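Local atomic coordinates of transcriptional protein SWT1 (Saccharomyces cerevisiae, PDB entry 4PQZ), a protein that is involved in transcription, probably as an activator, interacts with the TREX complex and RNA polymerase II, and has RNA endonuclease activity. Residues L97-W108 with F131-K142. Numbering follows the deposited sequence.
Sequences LFTCSKIKKNEW and FWETVLHFLFSK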
ATOM      1  N   LEU A  97      -3.012 -11.705  -7.230  1.00 49.00           N
ATOM      2  CA  LEU A  97      -3.256 -10.287  -7.492  1.00 45.70           C
ATOM      3  C   LEU A  97      -2.074  -9.648  -8.228  1.00 42.83           C
ATOM      4  O   LEU A  97      -2.217  -8.625  -8.887  1.00 42.37           O
ATOM      5  CB  LEU A  97      -3.544  -9.530  -6.193  1.00 46.51           C
ATOM      6  CG  LEU A  97      -4.659 -10.099  -5.316  1.00 47.60           C
ATOM      7  CD1 LEU A  97      -4.930  -9.229  -4.100  1.00 33.51           C
ATOM      8  CD2 LEU A  97      -5.907 -10.309  -6.135  1.00 44.97           C
ATOM      9  N   PHE A  98      -0.914 -10.284  -8.147  1.00 48.10           N
ATOM     10  CA  PHE A  98       0.283  -9.730  -8.745  1.00 36.06           C
ATOM     11  C   PHE A  98       0.698 -10.426 -10.045  1.00 39.26           C
ATOM     12  O   PHE A  98       1.844 -10.282 -10.485  1.00 33.63           O
ATOM     13  CB  PHE A  98       1.446  -9.735  -7.731  1.00 32.95           C
ATOM     14  CG  PHE A  98       1.339  -8.662  -6.676  1.00 37.87           C
ATOM     15  CD1 PHE A  98       1.898  -7.402  -6.890  1.00 40.91           C
ATOM     16  CD2 PHE A  98       0.695  -8.909  -5.466  1.00 40.15           C
ATOM     17  CE1 PHE A  98       1.800  -6.400  -5.925  1.00 39.81           C
ATOM     18  CE2 PHE A  98       0.589  -7.918  -4.488  1.00 41.85           C
ATOM     19  CZ  PHE A  98       1.146  -6.658  -4.721  1.00 40.80           C
ATOM     20  N   THR A  99      -0.216 -11.169 -10.670  1.00 43.47           N
ATOM     21  CA  THR A  99       0.162 -11.937 -11.866  1.00 47.13           C
ATOM     22  C   THR A  99       0.772 -11.075 -12.984  1.00 49.23           C
ATOM     23  O   THR A  99       1.794 -11.442 -13.590  1.00 59.81           O
ATOM     24  CB  THR A  99      -1.000 -12.761 -12.440  1.00 49.01           C
ATOM     25  OG1 THR A  99      -1.679 -13.426 -11.378  1.00 57.50           O
ATOM     26  CG2 THR A  99      -0.469 -13.801 -13.419  1.00 55.49           C
ATOM     27  N   CYS A 100       0.171  -9.921 -13.248  1.00 49.04           N
ATOM     28  CA  CYS A 100       0.705  -9.049 -14.301  1.00 46.22           C
ATOM     29  C   CYS A 100       1.705  -8.026 -13.764  1.00 38.23           C
ATOM     30  O   CYS A 100       1.761  -6.877 -14.207  1.00 43.68           O
ATOM     31  CB  CYS A 100      -0.437  -8.405 -15.090  1.00 40.48           C
ATOM     32  SG  CYS A 100      -1.478  -9.696 -15.828  1.00 54.18           S
ATOM     33  N   SER A 101       2.505  -8.480 -12.809  1.00 46.63           N
ATOM     34  CA  SER A 101       3.565  -7.688 -12.221  1.00 55.18           C
ATOM     35  C   SER A 101       4.834  -8.526 -12.268  1.00 53.07           C
ATOM     36  O   SER A 101       4.779  -9.751 -12.348  1.00 61.79           O
ATOM     37  CB  SER A 101       3.216  -7.355 -10.765  1.00 58.73           C
ATOM     38  OG  SER A 101       4.204  -6.536 -10.170  1.00 59.09           O
ATOM     39  N   LYS A 102       5.976  -7.860 -12.206  1.00 37.05           N
ATOM     40  CA  LYS A 102       7.264  -8.526 -12.106  1.00 40.40           C
ATOM     41  C   LYS A 102       7.626  -8.774 -10.647  1.00 41.55           C
ATOM     42  O   LYS A 102       8.617  -9.439 -10.345  1.00 58.14           O
ATOM     43  CB  LYS A 102       8.356  -7.660 -12.745  1.00 55.25           C
ATOM     44  CG  LYS A 102       8.063  -7.249 -14.183  1.00 65.33           C
ATOM     45  CD  LYS A 102       8.222  -8.424 -15.126  1.00 52.71           C
ATOM     46  CE  LYS A 102       7.684  -8.064 -16.489  1.00 42.37           C
ATOM     47  NZ  LYS A 102       7.667  -9.240 -17.403  1.00 40.30           N
ATOM     48  N   ILE A 103       6.825  -8.216  -9.750  1.00 50.21           N
ATOM     49  CA  ILE A 103       7.022  -8.404  -8.317  1.00 52.88           C
ATOM     50  C   ILE A 103       6.898  -9.889  -7.922  1.00 45.01           C
ATOM     51  O   ILE A 103       5.918 -10.566  -8.265  1.00 35.53           O
ATOM     52  CB  ILE A 103       6.064  -7.480  -7.517  1.00 45.16           C
ATOM     53  CG1 ILE A 103       6.450  -6.014  -7.757  1.00 45.92           C
ATOM     54  CG2 ILE A 103       6.105  -7.789  -6.010  1.00 41.91           C
ATOM     55  CD1 ILE A 103       5.462  -4.976  -7.177  1.00 41.73           C
ATOM     56  N   LYS A 104       7.934 -10.394  -7.255  1.00 41.63           N
ATOM     57  CA  LYS A 104       7.950 -11.765  -6.731  1.00 48.65           C
ATOM     58  C   LYS A 104       7.839 -11.774  -5.206  1.00 39.78           C
ATOM     59  O   LYS A 104       8.046 -10.740  -4.554  1.00 41.80           O
ATOM     60  CB  LYS A 104       9.244 -12.495  -7.113  1.00 57.17           C
ATOM     61  CG  LYS A 104       9.406 -12.809  -8.574  1.00 57.50           C
ATOM     62  CD  LYS A 104      10.706 -13.549  -8.828  1.00 60.32           C
ATOM     63  CE  LYS A 104      11.041 -13.563 -10.313  1.00 68.98           C
ATOM     64  NZ  LYS A 104      12.420 -14.056 -10.597  1.00 74.42           N
ATOM     65  N   LYS A 105       7.544 -12.953  -4.659  1.00 38.79           N
ATOM     66  CA  LYS A 105       7.395 -13.164  -3.218  1.00 39.84           C
ATOM     67  C   LYS A 105       8.470 -12.466  -2.389  1.00 41.50           C
ATOM     68  O   LYS A 105       8.159 -11.689  -1.490  1.00 39.58           O
ATOM     69  CB  LYS A 105       7.376 -14.671  -2.908  1.00 43.85           C
ATOM     70  CG  LYS A 105       7.452 -15.031  -1.410  1.00 57.31           C
ATOM     71  CD  LYS A 105       7.075 -16.494  -1.140  1.00 65.82           C
ATOM     72  CE  LYS A 105       7.374 -16.924   0.298  1.00 73.33           C
ATOM     73  NZ  LYS A 105       6.593 -16.170   1.319  1.00 77.54           N
ATOM     74  N   ASN A 106       9.733 -12.727  -2.720  1.00 49.32           N
ATOM     75  CA  ASN A 106      10.878 -12.173  -1.989  1.00 51.90           C
ATOM     76  C   ASN A 106      10.929 -10.635  -1.808  1.00 50.35           C
ATOM     77  O   ASN A 106      11.565 -10.133  -0.880  1.00 51.72           O
ATOM     78  CB  ASN A 106      12.179 -12.702  -2.600  1.00 50.47           C
ATOM     79  CG  ASN A 106      13.405 -12.268  -1.823  1.00 82.47           C
ATOM     80  OD1 ASN A 106      13.722 -12.831  -0.774  1.00101.61           O
ATOM     81  ND2 ASN A 106      14.106 -11.261  -2.337  1.00 87.42           N
ATOM     82  N   GLU A 107      10.247  -9.893  -2.679  1.00 52.75           N
ATOM     83  CA  GLU A 107      10.161  -8.432  -2.568  1.00 42.56           C
ATOM     84  C   GLU A 107       9.548  -7.974  -1.218  1.00 56.64           C
ATOM     85  O   GLU A 107       9.829  -6.862  -0.733  1.00 42.40           O
ATOM     86  CB  GLU A 107       9.343  -7.874  -3.750  1.00 59.52           C
ATOM     87  CG  GLU A 107       9.882  -6.570  -4.387  1.00 71.59           C
ATOM     88  CD  GLU A 107       9.453  -5.332  -3.622  1.00 71.49           C
ATOM     89  OE1 GLU A 107       8.467  -5.433  -2.862  1.00 82.11           O
ATOM     90  OE2 GLU A 107      10.094  -4.266  -3.769  1.00 55.53           O
ATOM     91  N   TRP A 108       8.710  -8.828  -0.622  1.00 38.76           N
ATOM     92  CA  TRP A 108       7.979  -8.471   0.601  1.00 36.10           C
ATOM     93  C   TRP A 108       8.618  -8.992   1.880  1.00 40.52           C
ATOM     94  O   TRP A 108       8.131  -8.733   2.976  1.00 44.52           O
ATOM     95  CB  TRP A 108       6.539  -8.950   0.506  1.00 35.67           C
ATOM     96  CG  TRP A 108       5.895  -8.458  -0.746  1.00 42.22           C
ATOM     97  CD1 TRP A 108       5.635  -9.180  -1.871  1.00 36.90           C
ATOM     98  CD2 TRP A 108       5.486  -7.116  -1.023  1.00 39.05           C
ATOM     99  NE1 TRP A 108       5.053  -8.390  -2.813  1.00 40.82           N
ATOM    100  CE2 TRP A 108       4.955  -7.115  -2.327  1.00 40.63           C
ATOM    101  CE3 TRP A 108       5.489  -5.922  -0.287  1.00 38.17           C
ATOM    102  CZ2 TRP A 108       4.443  -5.957  -2.921  1.00 33.16           C
ATOM    103  CZ3 TRP A 108       4.968  -4.765  -0.884  1.00 35.22           C
ATOM    104  CH2 TRP A 108       4.469  -4.794  -2.187  1.00 35.48           C
ATOM    105  N   PHE A 131       5.962   3.803  -5.951  1.00 42.63           N
ATOM    106  CA  PHE A 131       6.004   2.355  -5.729  1.00 43.88           C
ATOM    107  C   PHE A 131       4.617   1.884  -5.313  1.00 47.02           C
ATOM    108  O   PHE A 131       4.066   0.920  -5.871  1.00 38.41           O
ATOM    109  CB  PHE A 131       7.041   1.990  -4.663  1.00 41.83           C
ATOM    110  CG  PHE A 131       6.984   0.552  -4.223  1.00 48.44           C
ATOM    111  CD1 PHE A 131       7.619  -0.441  -4.962  1.00 43.67           C
ATOM    112  CD2 PHE A 131       6.307   0.191  -3.065  1.00 45.82           C
ATOM    113  CE1 PHE A 131       7.566  -1.760  -4.561  1.00 40.74           C
ATOM    114  CE2 PHE A 131       6.254  -1.128  -2.651  1.00 37.15           C
ATOM    115  CZ  PHE A 131       6.879  -2.100  -3.402  1.00 40.34           C
ATOM    116  N   TRP A 132       4.050   2.608  -4.353  1.00 35.58           N
ATOM    117  CA  TRP A 132       2.782   2.226  -3.740  1.00 50.31           C
ATOM    118  C   TRP A 132       1.560   2.445  -4.628  1.00 46.32           C
ATOM    119  O   TRP A 132       0.562   1.754  -4.479  1.00 44.54           O
ATOM    120  CB  TRP A 132       2.618   2.924  -2.390  1.00 52.84           C
ATOM    121  CG  TRP A 132       3.480   2.277  -1.363  1.00 50.95           C
ATOM    122  CD1 TRP A 132       4.575   2.812  -0.735  1.00 59.18           C
ATOM    123  CD2 TRP A 132       3.357   0.937  -0.882  1.00 52.00           C
ATOM    124  NE1 TRP A 132       5.124   1.887   0.129  1.00 53.88           N
ATOM    125  CE2 TRP A 132       4.392   0.732   0.056  1.00 61.33           C
ATOM    126  CE3 TRP A 132       2.464  -0.105  -1.150  1.00 46.56           C
ATOM    127  CZ2 TRP A 132       4.550  -0.477   0.731  1.00 45.36           C
ATOM    128  CZ3 TRP A 132       2.626  -1.303  -0.476  1.00 44.08           C
ATOM    129  CH2 TRP A 132       3.663  -1.480   0.453  1.00 44.73           C
ATOM    130  N   GLU A 133       1.661   3.408  -5.545  1.00 45.76           N
ATOM    131  CA  GLU A 133       0.654   3.645  -6.576  1.00 52.96           C
ATOM    132  C   GLU A 133       0.517   2.405  -7.454  1.00 49.50           C
ATOM    133  O   GLU A 133      -0.588   1.879  -7.627  1.00 49.39           O
ATOM    134  CB  GLU A 133       1.023   4.880  -7.422  1.00 52.76           C
ATOM    135  CG  GLU A 133       0.361   4.918  -8.788  1.00 58.14           C
ATOM    136  CD  GLU A 133       0.640   6.206  -9.555  1.00 61.08           C
ATOM    137  OE1 GLU A 133       1.141   7.175  -8.952  1.00 58.77           O
ATOM    138  OE2 GLU A 133       0.355   6.248 -10.769  1.00 65.13           O
ATOM    139  N   THR A 134       1.651   1.947  -7.990  1.00 40.16           N
ATOM    140  CA  THR A 134       1.720   0.740  -8.811  1.00 37.30           C
ATOM    141  C   THR A 134       1.174  -0.470  -8.023  1.00 45.02           C
ATOM    142  O   THR A 134       0.318  -1.190  -8.522  1.00 42.47           O
ATOM    143  CB  THR A 134       3.194   0.466  -9.256  1.00 48.64           C
ATOM    144  OG1 THR A 134       3.705   1.590  -9.974  1.00 53.75           O
ATOM    145  CG2 THR A 134       3.308  -0.786 -10.143  1.00 38.00           C
ATOM    146  N   VAL A 135       1.668  -0.659  -6.790  1.00 34.98           N
ATOM    147  CA  VAL A 135       1.282  -1.778  -5.916  1.00 41.32           C
ATOM    148  C   VAL A 135      -0.207  -1.777  -5.517  1.00 50.02           C
ATOM    149  O   VAL A 135      -0.877  -2.816  -5.583  1.00 37.25           O
ATOM    150  CB  VAL A 135       2.166  -1.824  -4.645  1.00 37.98           C
ATOM    151  CG1 VAL A 135       1.584  -2.746  -3.584  1.00 34.88           C
ATOM    152  CG2 VAL A 135       3.589  -2.241  -5.003  1.00 44.97           C
ATOM    153  N   LEU A 136      -0.724  -0.618  -5.107  1.00 39.29           N
ATOM    154  CA  LEU A 136      -2.144  -0.500  -4.786  1.00 38.12           C
ATOM    155  C   LEU A 136      -3.054  -0.904  -5.942  1.00 37.38           C
ATOM    156  O   LEU A 136      -4.123  -1.466  -5.730  1.00 50.62           O
ATOM    157  CB  LEU A 136      -2.481   0.897  -4.288  1.00 38.27           C
ATOM    158  CG  LEU A 136      -1.968   1.168  -2.871  1.00 45.70           C
ATOM    159  CD1 LEU A 136      -2.100   2.648  -2.490  1.00 48.94           C
ATOM    160  CD2 LEU A 136      -2.629   0.247  -1.850  1.00 38.37           C
ATOM    161  N   HIS A 137      -2.622  -0.623  -7.160  1.00 46.10           N
ATOM    162  CA  HIS A 137      -3.317  -1.100  -8.343  1.00 42.00           C
ATOM    163  C   HIS A 137      -3.534  -2.610  -8.342  1.00 45.49           C
ATOM    164  O   HIS A 137      -4.658  -3.072  -8.513  1.00 41.94           O
ATOM    165  CB  HIS A 137      -2.579  -0.663  -9.613  1.00 46.16           C
ATOM    166  CG  HIS A 137      -2.850   0.758  -9.999  1.00 56.28           C
ATOM    167  ND1 HIS A 137      -2.032   1.477 -10.848  1.00 56.30           N
ATOM    168  CD2 HIS A 137      -3.858   1.595  -9.660  1.00 59.77           C
ATOM    169  CE1 HIS A 137      -2.520   2.689 -11.005  1.00 52.08           C
ATOM    170  NE2 HIS A 137      -3.628   2.792 -10.288  1.00 53.92           N
ATOM    171  N   PHE A 138      -2.460  -3.373  -8.151  1.00 41.89           N
ATOM    172  CA  PHE A 138      -2.554  -4.836  -8.092  1.00 39.51           C
ATOM    173  C   PHE A 138      -3.387  -5.311  -6.901  1.00 39.93           C
ATOM    174  O   PHE A 138      -4.192  -6.228  -7.034  1.00 44.40           O
ATOM    175  CB  PHE A 138      -1.155  -5.476  -8.085  1.00 44.18           C
ATOM    176  CG  PHE A 138      -0.343  -5.151  -9.322  1.00 42.62           C
ATOM    177  CD1 PHE A 138      -0.737  -5.641 -10.556  1.00 32.75           C
ATOM    178  CD2 PHE A 138       0.792  -4.347  -9.246  1.00 40.43           C
ATOM    179  CE1 PHE A 138      -0.016  -5.328 -11.713  1.00 47.45           C
ATOM    180  CE2 PHE A 138       1.520  -4.030 -10.387  1.00 52.96           C
ATOM    181  CZ  PHE A 138       1.118  -4.522 -11.628  1.00 35.12           C
ATOM    182  N   LEU A 139      -3.214  -4.656  -5.756  1.00 37.34           N
ATOM    183  CA  LEU A 139      -3.971  -4.988  -4.552  1.00 33.43           C
ATOM    184  C   LEU A 139      -5.457  -4.639  -4.668  1.00 33.99           C
ATOM    185  O   LEU A 139      -6.267  -5.152  -3.896  1.00 36.14           O
ATOM    186  CB  LEU A 139      -3.374  -4.323  -3.304  1.00 43.54           C
ATOM    187  CG  LEU A 139      -1.950  -4.665  -2.847  1.00 40.08           C
ATOM    188  CD1 LEU A 139      -1.581  -3.773  -1.663  1.00 31.32           C
ATOM    189  CD2 LEU A 139      -1.799  -6.125  -2.485  1.00 33.71           C
ATOM    190  N   PHE A 140      -5.812  -3.777  -5.627  1.00 40.69           N
ATOM    191  CA  PHE A 140      -7.226  -3.434  -5.879  1.00 45.15           C
ATOM    192  C   PHE A 140      -7.812  -4.215  -7.059  1.00 50.39           C
ATOM    193  O   PHE A 140      -8.997  -4.080  -7.367  1.00 52.62           O
ATOM    194  CB  PHE A 140      -7.398  -1.924  -6.147  1.00 39.37           C
ATOM    195  CG  PHE A 140      -7.638  -1.096  -4.902  1.00 43.89           C
ATOM    196  CD1 PHE A 140      -6.711  -1.080  -3.868  1.00 42.55           C
ATOM    197  CD2 PHE A 140      -8.789  -0.329  -4.772  1.00 44.73           C
ATOM    198  CE1 PHE A 140      -6.928  -0.325  -2.731  1.00 40.90           C
ATOM    199  CE2 PHE A 140      -9.013   0.433  -3.627  1.00 44.28           C
ATOM    200  CZ  PHE A 140      -8.072   0.437  -2.610  1.00 43.54           C
ATOM    201  N   SER A 141      -6.981  -5.035  -7.704  1.00 50.19           N
ATOM    202  CA  SER A 141      -7.309  -5.589  -9.021  1.00 51.69           C
ATOM    203  C   SER A 141      -8.571  -6.478  -9.068  1.00 48.47           C
ATOM    204  O   SER A 141      -9.104  -6.751 -10.150  1.00 47.50           O
ATOM    205  CB  SER A 141      -6.107  -6.334  -9.619  1.00 44.48           C
ATOM    206  OG  SER A 141      -5.879  -7.570  -8.952  1.00 47.28           O
ATOM    207  N   LYS A 142      -9.047  -6.920  -7.912  1.00 47.70           N
ATOM    208  CA  LYS A 142     -10.269  -7.710  -7.877  1.00 43.20           C
ATOM    209  C   LYS A 142     -11.344  -7.028  -7.057  1.00 50.63           C
ATOM    210  O   LYS A 142     -12.368  -7.630  -6.750  1.00 62.50           O
ATOM    211  CB  LYS A 142     -10.005  -9.121  -7.342  1.00 49.91           C
ATOM    212  CG  LYS A 142      -8.995  -9.908  -8.180  1.00 53.84           C
ATOM    213  CD  LYS A 142      -8.971 -11.354  -7.738  1.00 71.21           C
ATOM    214  CE  LYS A 142      -9.093 -12.306  -8.914  1.00 82.15           C
ATOM    215  NZ  LYS A 142      -9.470 -13.675  -8.439  1.00 89.60           N
TER
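L97 and F138 bring the two backbones to a CA–CA distance of 5.5 Å, where the 97-108 connection, turning through a type I beta turn from F98 to S101, lies along the end of helix 122-139 in the all-helical, HEPN-like C-terminal domain of SWT1. No hydrogen bond crosses; aromatic and branched side chains do the joining. F138 is central: its CB lies over one face of the F98 ring, 4.0 Å from the centroid, its CE1 is 3.4 Å from C100 O, and its ring receives S101 CB over a face. Replacing F138 by alanine would probably open a gap between turn and helix, taking the ring from S101 CB and C100 O. Small S101 lets its CB approach that face while OG, anti to the backbone N (chi1 -178°), closes an ST turn by accepting from I103 N. Flat, apolar F98 also reaches L139 CD2 from its CE2 at 3.6 Å. V135, with two short branches, serves three neighbours: CG1 touches F98 CZ and W108 CH2, CG2 I103 CD1. Broad W108 meets F131 CZ through CH2 and W132 CH2 through CZ3; W132 NE1 bonds to L115 O. Long K142 salt-bridges E96 through NZ while its methylenes pack on L97, CD 3.6 Å from L97 CD2.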